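Local atomic coordinates of adenosine monophosphate-protein transferase FICD homolog (Caenorhabditis elegans, PDB entry 5JJ6), a protein that belongs to the Fic/DOC family of mostly helical proteins and is named as a homolog of FICD. Residues E148-S153 / H175-G180. Sequence-based numbering, arbitrary orientation.
Sequences EGNTLS and HNEVIG
In this Fic-family helical fold, the loop joining helix 127-148 to helix 154-162 opens with a Schellman motif at Gly149, continues into an Asx turn at Asn150, and lies against helix 172-191. The worked example is Asn150, whose amide does two jobs at once. Its CB points toward the helix and lies 4.0 Å from Glu177 OE1, and CG, 3.9 Å from the same oxygen, stands anti to the backbone N, beside the carbonyl carbon (chi1 -164°). At the tip, Leu152 N lies in the plane of the side-chain carbonyl and donates to Asn150 OD1 at 2.9 Å, a nearly straight bond (169°) that closes the turn. The other branch, ND2, reaches Glu177 OE1 at 3.0 Å, but the bond is weak and bent (126° at the hydrogen). A further weak bond joins ND2 to Glu174 O.

Glu177 stretches out past CG to bring OE1 there, and the same oxygen sits 3.2 Å from Glu148 OE1. These are two acceptors, with their carboxylates almost perpendicular. The two negative charges probably disfavour each other; Arg286 lies at long, weak ion-pair range of Glu148 and Arg173 of Glu177, which may ease this. Leu152 CD1 lies over one face of the His175 ring, 4.5 Å from ND1, which is held by Ser171 O. That same methyl carbon meets Val178 CG2 at 3.7 Å.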
ATOM      1  N   GLU B 148      -3.421  16.782   7.450  1.00 34.16           N
ATOM      2  CA  GLU B 148      -3.973  15.572   8.035  1.00 37.71           C
ATOM      3  C   GLU B 148      -3.141  15.131   9.249  1.00 42.58           C
ATOM      4  O   GLU B 148      -3.555  14.266  10.021  1.00 44.46           O
ATOM      5  CB  GLU B 148      -4.063  14.481   6.952  1.00 39.97           C
ATOM      6  CG  GLU B 148      -4.031  13.033   7.412  1.00 45.90           C
ATOM      7  CD  GLU B 148      -2.611  12.470   7.453  1.00 61.42           C
ATOM      8  OE1 GLU B 148      -1.880  12.575   6.422  1.00 55.62           O
ATOM      9  OE2 GLU B 148      -2.221  11.940   8.527  1.00 70.72           O
ATOM     10  N   GLY B 149      -1.988  15.768   9.443  1.00 39.65           N
ATOM     11  CA  GLY B 149      -1.169  15.525  10.618  1.00 41.99           C
ATOM     12  C   GLY B 149       0.244  15.002  10.407  1.00 43.19           C
ATOM     13  O   GLY B 149       1.031  14.913  11.363  1.00 34.37           O
ATOM     14  N   ASN B 150       0.583  14.724   9.148  1.00 47.53           N
ATOM     15  CA  ASN B 150       1.918  14.254   8.758  1.00 39.52           C
ATOM     16  C   ASN B 150       2.999  15.237   9.191  1.00 37.40           C
ATOM     17  O   ASN B 150       2.873  16.444   8.959  1.00 37.29           O
ATOM     18  CB  ASN B 150       1.971  14.064   7.237  1.00 39.15           C
ATOM     19  CG  ASN B 150       3.146  13.233   6.777  1.00 37.40           C
ATOM     20  OD1 ASN B 150       4.286  13.460   7.174  1.00 38.07           O
ATOM     21  ND2 ASN B 150       2.870  12.267   5.908  1.00 40.72           N
ATOM     22  N   THR B 151       4.058  14.728   9.822  1.00 40.16           N
ATOM     23  CA  THR B 151       5.108  15.610  10.346  1.00 36.76           C
ATOM     24  C   THR B 151       6.309  15.796   9.415  1.00 37.20           C
ATOM     25  O   THR B 151       7.256  16.472   9.783  1.00 44.65           O
ATOM     26  CB  THR B 151       5.628  15.128  11.706  1.00 34.35           C
ATOM     27  OG1 THR B 151       6.436  13.969  11.518  1.00 37.03           O
ATOM     28  CG2 THR B 151       4.480  14.777  12.632  1.00 37.62           C
ATOM     29  N   LEU B 152       6.283  15.231   8.213  1.00 33.37           N
ATOM     30  CA  LEU B 152       7.357  15.516   7.268  1.00 29.55           C
ATOM     31  C   LEU B 152       7.392  17.002   6.912  1.00 36.11           C
ATOM     32  O   LEU B 152       6.362  17.674   6.847  1.00 50.25           O
ATOM     33  CB  LEU B 152       7.217  14.659   6.003  1.00 35.76           C
ATOM     34  CG  LEU B 152       7.686  13.207   6.260  1.00 40.18           C
ATOM     35  CD1 LEU B 152       7.382  12.230   5.122  1.00 31.82           C
ATOM     36  CD2 LEU B 152       9.174  13.181   6.617  1.00 31.14           C
ATOM     37  N   SER B 153       8.582  17.517   6.678  1.00 34.89           N
ATOM     38  CA  SER B 153       8.746  18.907   6.316  1.00 34.69           C
ATOM     39  C   SER B 153       8.557  19.096   4.832  1.00 42.44           C
ATOM     40  O   SER B 153       8.516  18.120   4.073  1.00 41.41           O
ATOM     41  CB  SER B 153      10.150  19.388   6.681  1.00 38.35           C
ATOM     42  OG  SER B 153      10.605  18.760   7.862  1.00 48.23           O
ATOM     43  N   HIS B 175       6.278   8.643   4.873  1.00 37.40           N
ATOM     44  CA  HIS B 175       6.852   8.504   3.538  1.00 38.01           C
ATOM     45  C   HIS B 175       5.809   7.990   2.548  1.00 38.62           C
ATOM     46  O   HIS B 175       5.539   8.622   1.513  1.00 36.42           O
ATOM     47  CB  HIS B 175       8.055   7.557   3.547  1.00 36.86           C
ATOM     48  CG  HIS B 175       9.255   8.112   4.239  1.00 35.22           C
ATOM     49  ND1 HIS B 175       9.348   8.213   5.614  1.00 40.70           N
ATOM     50  CD2 HIS B 175      10.416   8.603   3.750  1.00 34.17           C
ATOM     51  CE1 HIS B 175      10.511   8.742   5.938  1.00 37.89           C
ATOM     52  NE2 HIS B 175      11.181   8.990   4.824  1.00 38.21           N
ATOM     53  N   ASN B 176       5.198   6.861   2.890  1.00 36.78           N
ATOM     54  CA  ASN B 176       4.220   6.254   2.000  1.00 40.57           C
ATOM     55  C   ASN B 176       3.023   7.159   1.684  1.00 44.26           C
ATOM     56  O   ASN B 176       2.470   7.086   0.576  1.00 46.37           O
ATOM     57  CB  ASN B 176       3.720   4.946   2.589  1.00 42.92           C
ATOM     58  CG  ASN B 176       4.634   3.796   2.281  1.00 45.38           C
ATOM     59  OD1 ASN B 176       5.481   3.887   1.381  1.00 42.83           O
ATOM     60  ND2 ASN B 176       4.471   2.697   3.015  1.00 42.16           N
ATOM     61  N   GLU B 177       2.627   7.995   2.646  1.00 39.03           N
ATOM     62  CA  GLU B 177       1.576   8.986   2.434  1.00 34.50           C
ATOM     63  C   GLU B 177       2.005  10.046   1.436  1.00 36.71           C
ATOM     64  O   GLU B 177       1.251  10.393   0.524  1.00 38.55           O
ATOM     65  CB  GLU B 177       1.186   9.633   3.758  1.00 34.59           C
ATOM     66  CG  GLU B 177       0.238   8.780   4.589  1.00 43.82           C
ATOM     67  CD  GLU B 177       0.029   9.309   6.011  1.00 56.06           C
ATOM     68  OE1 GLU B 177       0.504  10.432   6.333  1.00 52.10           O
ATOM     69  OE2 GLU B 177      -0.631   8.596   6.807  1.00 58.31           O
ATOM     70  N   VAL B 178       3.227  10.544   1.592  1.00 36.63           N
ATOM     71  CA  VAL B 178       3.755  11.521   0.652  1.00 33.72           C
ATOM     72  C   VAL B 178       3.754  10.948  -0.766  1.00 36.56           C
ATOM     73  O   VAL B 178       3.189  11.546  -1.703  1.00 33.77           O
ATOM     74  CB  VAL B 178       5.177  11.960   1.069  1.00 30.89           C
ATOM     75  CG1 VAL B 178       5.872  12.719  -0.035  1.00 29.11           C
ATOM     76  CG2 VAL B 178       5.102  12.818   2.316  1.00 35.29           C
ATOM     77  N   ILE B 179       4.361   9.773  -0.909  1.00 35.38           N
ATOM     78  CA  ILE B 179       4.453   9.106  -2.207  1.00 37.66           C
ATOM     79  C   ILE B 179       3.085   8.844  -2.840  1.00 38.18           C
ATOM     80  O   ILE B 179       2.859   9.169  -4.016  1.00 37.23           O
ATOM     81  CB  ILE B 179       5.262   7.796  -2.087  1.00 40.22           C
ATOM     82  CG1 ILE B 179       6.738   8.137  -1.822  1.00 32.21           C
ATOM     83  CG2 ILE B 179       5.184   7.003  -3.367  1.00 35.87           C
ATOM     84  CD1 ILE B 179       7.464   7.166  -0.908  1.00 32.20           C
ATOM     85  N   GLY B 180       2.184   8.263  -2.057  1.00 39.34           N
ATOM     86  CA  GLY B 180       0.814   8.034  -2.491  1.00 39.35           C
ATOM     87  C   GLY B 180       0.101   9.288  -2.969  1.00 38.39           C
ATOM     88  O   GLY B 180      -0.523   9.273  -4.029  1.00 40.22           O
TER